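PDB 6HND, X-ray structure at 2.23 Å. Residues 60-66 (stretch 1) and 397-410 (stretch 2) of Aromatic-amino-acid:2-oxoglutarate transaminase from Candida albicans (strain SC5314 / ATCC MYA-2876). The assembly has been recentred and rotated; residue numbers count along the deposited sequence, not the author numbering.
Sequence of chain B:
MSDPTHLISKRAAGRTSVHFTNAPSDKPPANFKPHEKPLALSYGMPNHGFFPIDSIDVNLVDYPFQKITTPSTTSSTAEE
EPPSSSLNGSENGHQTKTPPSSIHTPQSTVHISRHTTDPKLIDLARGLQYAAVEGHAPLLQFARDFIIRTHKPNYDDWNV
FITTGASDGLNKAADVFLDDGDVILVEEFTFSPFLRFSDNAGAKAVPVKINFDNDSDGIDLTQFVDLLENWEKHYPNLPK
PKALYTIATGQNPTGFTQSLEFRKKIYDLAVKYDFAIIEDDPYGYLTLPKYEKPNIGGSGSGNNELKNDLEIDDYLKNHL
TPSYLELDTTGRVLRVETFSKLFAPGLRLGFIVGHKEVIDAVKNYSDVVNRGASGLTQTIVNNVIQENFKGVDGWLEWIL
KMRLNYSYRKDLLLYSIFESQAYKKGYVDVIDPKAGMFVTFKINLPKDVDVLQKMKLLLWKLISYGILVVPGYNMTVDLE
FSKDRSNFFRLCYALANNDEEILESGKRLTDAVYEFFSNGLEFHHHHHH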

# COMPACT_ATOMS: atom_id res chain seq x y z
N LEU B 60 13.41 12.64 18.41
CA LEU B 60 13.10 11.33 19.02
C LEU B 60 13.02 11.43 20.55
O LEU B 60 13.47 12.44 21.13
N VAL B 61 12.44 10.41 21.14
CA VAL B 61 12.49 10.15 22.61
C VAL B 61 13.60 9.12 22.81
O VAL B 61 13.94 8.44 21.83
N ASP B 62 14.16 9.06 24.02
CA ASP B 62 15.22 8.09 24.40
C ASP B 62 14.57 6.84 24.99
O ASP B 62 15.17 5.75 24.89
N TYR B 63 13.38 6.99 25.57
CA TYR B 63 12.64 5.88 26.22
C TYR B 63 11.16 6.17 26.06
O TYR B 63 10.74 7.34 25.99
N PRO B 64 10.33 5.11 25.98
CA PRO B 64 8.88 5.29 25.91
C PRO B 64 8.40 6.18 27.06
O PRO B 64 8.87 5.99 28.17
N PHE B 65 7.46 7.08 26.77
CA PHE B 65 6.78 7.99 27.73
C PHE B 65 7.71 9.10 28.22
O PHE B 65 7.29 9.80 29.13
N GLN B 66 8.90 9.30 27.63
CA GLN B 66 9.74 10.49 27.91
C GLN B 66 8.94 11.77 27.61
O GLN B 66 8.29 11.81 26.55
N GLU B 397 17.93 -2.96 21.82
CA GLU B 397 17.98 -2.26 23.12
C GLU B 397 16.71 -1.41 23.27
O GLU B 397 16.16 -1.37 24.37
N TRP B 398 16.22 -0.78 22.21
CA TRP B 398 14.91 -0.07 22.23
C TRP B 398 13.75 -1.08 22.44
O TRP B 398 12.82 -0.78 23.21
N ILE B 399 13.79 -2.25 21.83
CA ILE B 399 12.75 -3.31 22.03
C ILE B 399 12.77 -3.76 23.50
O ILE B 399 11.69 -3.95 24.06
N LEU B 400 13.94 -3.88 24.12
CA LEU B 400 14.06 -4.29 25.55
C LEU B 400 13.49 -3.21 26.48
O LEU B 400 12.80 -3.58 27.47
N LYS B 401 13.65 -1.92 26.17
CA LYS B 401 13.01 -0.84 26.98
C LYS B 401 11.49 -1.00 26.91
O LYS B 401 10.82 -0.90 27.97
N MET B 402 10.96 -1.25 25.71
CA MET B 402 9.50 -1.44 25.49
C MET B 402 9.04 -2.68 26.26
O MET B 402 7.95 -2.65 26.82
N ARG B 403 9.85 -3.74 26.24
CA ARG B 403 9.58 -5.02 26.96
C ARG B 403 9.24 -4.74 28.43
O ARG B 403 8.21 -5.30 28.93
N LEU B 404 10.07 -3.90 29.08
CA LEU B 404 9.98 -3.57 30.53
C LEU B 404 8.65 -2.91 30.81
O LEU B 404 8.06 -3.27 31.85
N ASN B 405 8.25 -1.95 29.98
CA ASN B 405 6.94 -1.25 30.11
C ASN B 405 5.80 -2.29 30.06
O ASN B 405 4.94 -2.31 30.96
N TYR B 406 5.80 -3.09 28.99
CA TYR B 406 4.77 -4.12 28.69
C TYR B 406 4.74 -5.12 29.85
O TYR B 406 3.62 -5.48 30.28
N SER B 407 5.91 -5.53 30.33
CA SER B 407 6.05 -6.47 31.46
C SER B 407 5.36 -5.87 32.68
O SER B 407 4.57 -6.59 33.32
N TYR B 408 5.66 -4.62 33.02
CA TYR B 408 5.05 -3.95 34.19
C TYR B 408 3.53 -3.88 33.95
O TYR B 408 2.77 -4.23 34.89
N ARG B 409 3.12 -3.46 32.75
CA ARG B 409 1.69 -3.24 32.41
C ARG B 409 0.93 -4.56 32.58
O ARG B 409 -0.12 -4.57 33.27
N LYS B 410 1.47 -5.66 32.04
CA LYS B 410 0.77 -6.96 32.09
C LYS B 410 0.55 -7.38 33.55
O LYS B 410 -0.58 -7.83 33.90

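This is a small, mainly apolar contact in which an irregular loop lies against one side of a helix, with no hydrogen bond between the two stretches. The touching residues are at least 334 positions apart in the chain. Together the two sides bury 398 Å². Residues 397-410 are all helical, and the helix runs on in both directions. The loop turns back at a type II beta turn from Y63 to Q66, closed by the backbone hydrogen bond from Q66 N to Y63 O at 3.1 Å.

The helix residues that touch the loop are W398, K401, M402, N405 and R409. W398, K401 or M402, N405 and R409 follow at steps of three or four, which brings them onto one side of the helix; K401 and M402 are adjacent. The CA-to-CB bonds of K401, N405 and R409 point toward the loop. Those of W398 and M402 point sideways.

P64 is the centre of the contact and has the largest covered area, 82 Å². Its CA-to-CB bond points toward the helix, and its ring has a C-gamma exo pucker. P64 CD lies 3.8 Å from W398 CH2 and 4.2 Å from K401 CB. P64 CG is 4.3 Å from M402 CG, and P64 CB is 3.9 Å from N405 ND2. The compact ring therefore meets four helix residues at once.

W398 is next, with 71 Å² covered. Its chi1 is t and its chi2 is -92°. Although its CA-to-CB bond points sideways, the end of the indole comes nearer the loop. W398 CH2 is 3.8 Å from V61 CG2, an apolar contact made with V61 in the m rotamer. W398 CZ3 is 3.9 Å from Y63 CA. The carbonyl atom D62 O sits at the indole edge, near the ring plane, 3.7 Å from W398 CZ3.

K401 stretches along the loop with chi1 m, chi2 and chi3 t, and chi4 p. Its contacts here are made through its aliphatic part. K401 CE is 3.6 Å from D62 O, and K401 CD is 4.0 Å from Y63 CB. Y63 has chi1 p, and the end of its side chain leads away from the helix.

The CA-to-CB bond of F65 points toward the helix, chi1 is m, and the ring reaches N405 and R409. F65 CE2 is 3.5 Å from N405 OD1, and F65 CZ is 3.3 Å from R409 NH2. Both approaches are oblique to the phenyl ring. N405 has an off-well chi1 of -105°. R409 has chi1 m, with chi2 and chi3 t. Its NH1 and NH2 are hydrogen-bonded elsewhere in the structure, so the close phenyl ring does not leave them without polar partners.

The CA-to-CB bond of D62 points away from the helix, and the residue helps tie the loop together; D62 OD1 is hydrogen-bonded elsewhere in the structure. D62 N donates to Q66 OE1 at 2.7 Å, and Q66 NE2 gives a weak hydrogen bond to D62 OD2 at 3.4 Å. Q66 makes no contact with the helix. These bonds link the two ends of the segment that carries P64 and F65.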

# COMPACT_ATOMS: atom_id res chain seq x y z
CB LEU B 60 14.17 10.33 18.61
CG LEU B 60 14.39 10.19 17.11
CD1 LEU B 60 15.68 9.45 16.86
CD2 LEU B 60 13.22 9.46 16.44
CB VAL B 61 11.13 9.68 23.15
CG1 VAL B 61 10.08 10.74 22.89
CG2 VAL B 61 10.68 8.34 22.57
CB ASP B 62 16.20 8.74 25.37
CG ASP B 62 16.88 9.91 24.72
OD1 ASP B 62 17.49 9.69 23.64
OD2 ASP B 62 16.74 11.01 25.24
CB TYR B 63 13.10 5.69 27.68
CG TYR B 63 13.03 6.94 28.53
CD1 TYR B 63 11.86 7.27 29.21
CD2 TYR B 63 14.12 7.79 28.66
CE1 TYR B 63 11.77 8.43 29.96
CE2 TYR B 63 14.04 8.95 29.42
CZ TYR B 63 12.86 9.27 30.07
OH TYR B 63 12.77 10.42 30.81
CB PRO B 64 8.29 3.87 26.05
CG PRO B 64 9.45 2.92 25.75
CD PRO B 64 10.74 3.71 25.89
CB PHE B 65 6.17 7.19 28.89
CG PHE B 65 5.12 6.24 28.37
CD1 PHE B 65 3.82 6.67 28.17
CD2 PHE B 65 5.46 4.95 27.99
CE1 PHE B 65 2.87 5.81 27.63
CE2 PHE B 65 4.51 4.10 27.45
CZ PHE B 65 3.23 4.53 27.26
CB GLN B 66 11.03 10.50 27.09
CG GLN B 66 12.03 11.55 27.56
CD GLN B 66 13.28 11.62 26.71
OE1 GLN B 66 13.32 11.12 25.59
NE2 GLN B 66 14.29 12.29 27.22
CB GLU B 397 19.24 -1.40 23.26
CG GLU B 397 20.54 -2.18 23.34
CD GLU B 397 20.78 -3.02 24.59
OE1 GLU B 397 19.93 -2.97 25.53
OE2 GLU B 397 21.82 -3.74 24.62
CB TRP B 398 14.73 0.78 20.97
CG TRP B 398 13.34 1.31 20.85
CD1 TRP B 398 12.30 0.72 20.18
CD2 TRP B 398 12.81 2.49 21.46
NE1 TRP B 398 11.17 1.46 20.33
CE2 TRP B 398 11.45 2.57 21.09
CE3 TRP B 398 13.36 3.52 22.22
CZ2 TRP B 398 10.63 3.62 21.49
CZ3 TRP B 398 12.55 4.57 22.60
CH2 TRP B 398 11.20 4.60 22.26
CB ILE B 399 12.97 -4.47 21.03
CG1 ILE B 399 12.61 -4.03 19.60
CG2 ILE B 399 12.22 -5.72 21.44
CD1 ILE B 399 13.29 -4.83 18.48
CB LEU B 400 15.50 -4.65 25.87
CG LEU B 400 16.03 -5.88 25.13
CD1 LEU B 400 17.45 -6.17 25.55
CD2 LEU B 400 15.14 -7.09 25.38
CB LYS B 401 13.40 0.56 26.50
CG LYS B 401 14.84 0.97 26.74
CD LYS B 401 15.07 2.40 26.38
CE LYS B 401 16.46 2.89 26.73
NZ LYS B 401 17.49 2.13 25.99
CB MET B 402 9.14 -1.62 24.02
CG MET B 402 9.60 -0.48 23.12
SD MET B 402 8.22 0.26 22.22
CE MET B 402 7.38 -1.20 21.61
CB ARG B 403 10.80 -5.94 26.83
CG ARG B 403 10.66 -7.24 27.61
CD ARG B 403 11.81 -8.18 27.34
NE ARG B 403 11.73 -9.27 28.29
CZ ARG B 403 12.12 -9.20 29.57
NH1 ARG B 403 12.63 -8.09 30.09
NH2 ARG B 403 11.98 -10.27 30.33
CB LEU B 404 11.10 -2.62 30.95
CG LEU B 404 12.44 -3.27 31.25
CD1 LEU B 404 13.41 -2.23 31.80
CD2 LEU B 404 12.27 -4.43 32.22
CB ASN B 405 6.68 -0.25 28.98
CG ASN B 405 6.85 1.19 29.40
OD1 ASN B 405 5.87 1.86 29.74
ND2 ASN B 405 8.08 1.68 29.32
CB TYR B 406 5.04 -4.76 27.33
CG TYR B 406 4.42 -4.00 26.18
CD1 TYR B 406 3.07 -4.11 25.91
CD2 TYR B 406 5.16 -3.15 25.38
CE1 TYR B 406 2.47 -3.40 24.88
CE2 TYR B 406 4.58 -2.45 24.33
CZ TYR B 406 3.24 -2.58 24.07
OH TYR B 406 2.64 -1.90 23.06
CB SER B 407 7.47 -6.82 31.76
OG SER B 407 7.56 -7.61 32.95
CB TYR B 408 5.70 -2.60 34.47
CG TYR B 408 5.18 -1.88 35.69
CD1 TYR B 408 5.42 -2.37 36.97
CD2 TYR B 408 4.43 -0.72 35.58
CE1 TYR B 408 4.93 -1.74 38.10
CE2 TYR B 408 3.94 -0.06 36.70
CZ TYR B 408 4.19 -0.58 37.97
OH TYR B 408 3.73 0.05 39.09
CB ARG B 409 1.52 -2.67 30.99
CG ARG B 409 1.72 -1.16 30.90
CD ARG B 409 1.98 -0.72 29.47
NE ARG B 409 1.98 0.72 29.38
CZ ARG B 409 0.95 1.44 28.97
NH1 ARG B 409 -0.15 0.86 28.51
NH2 ARG B 409 1.03 2.76 28.98
CB LYS B 410 1.52 -8.04 31.31
CG LYS B 410 0.84 -9.41 31.35
CD LYS B 410 1.39 -10.30 32.43
CE LYS B 410 2.73 -10.90 32.06
NZ LYS B 410 3.16 -11.91 33.05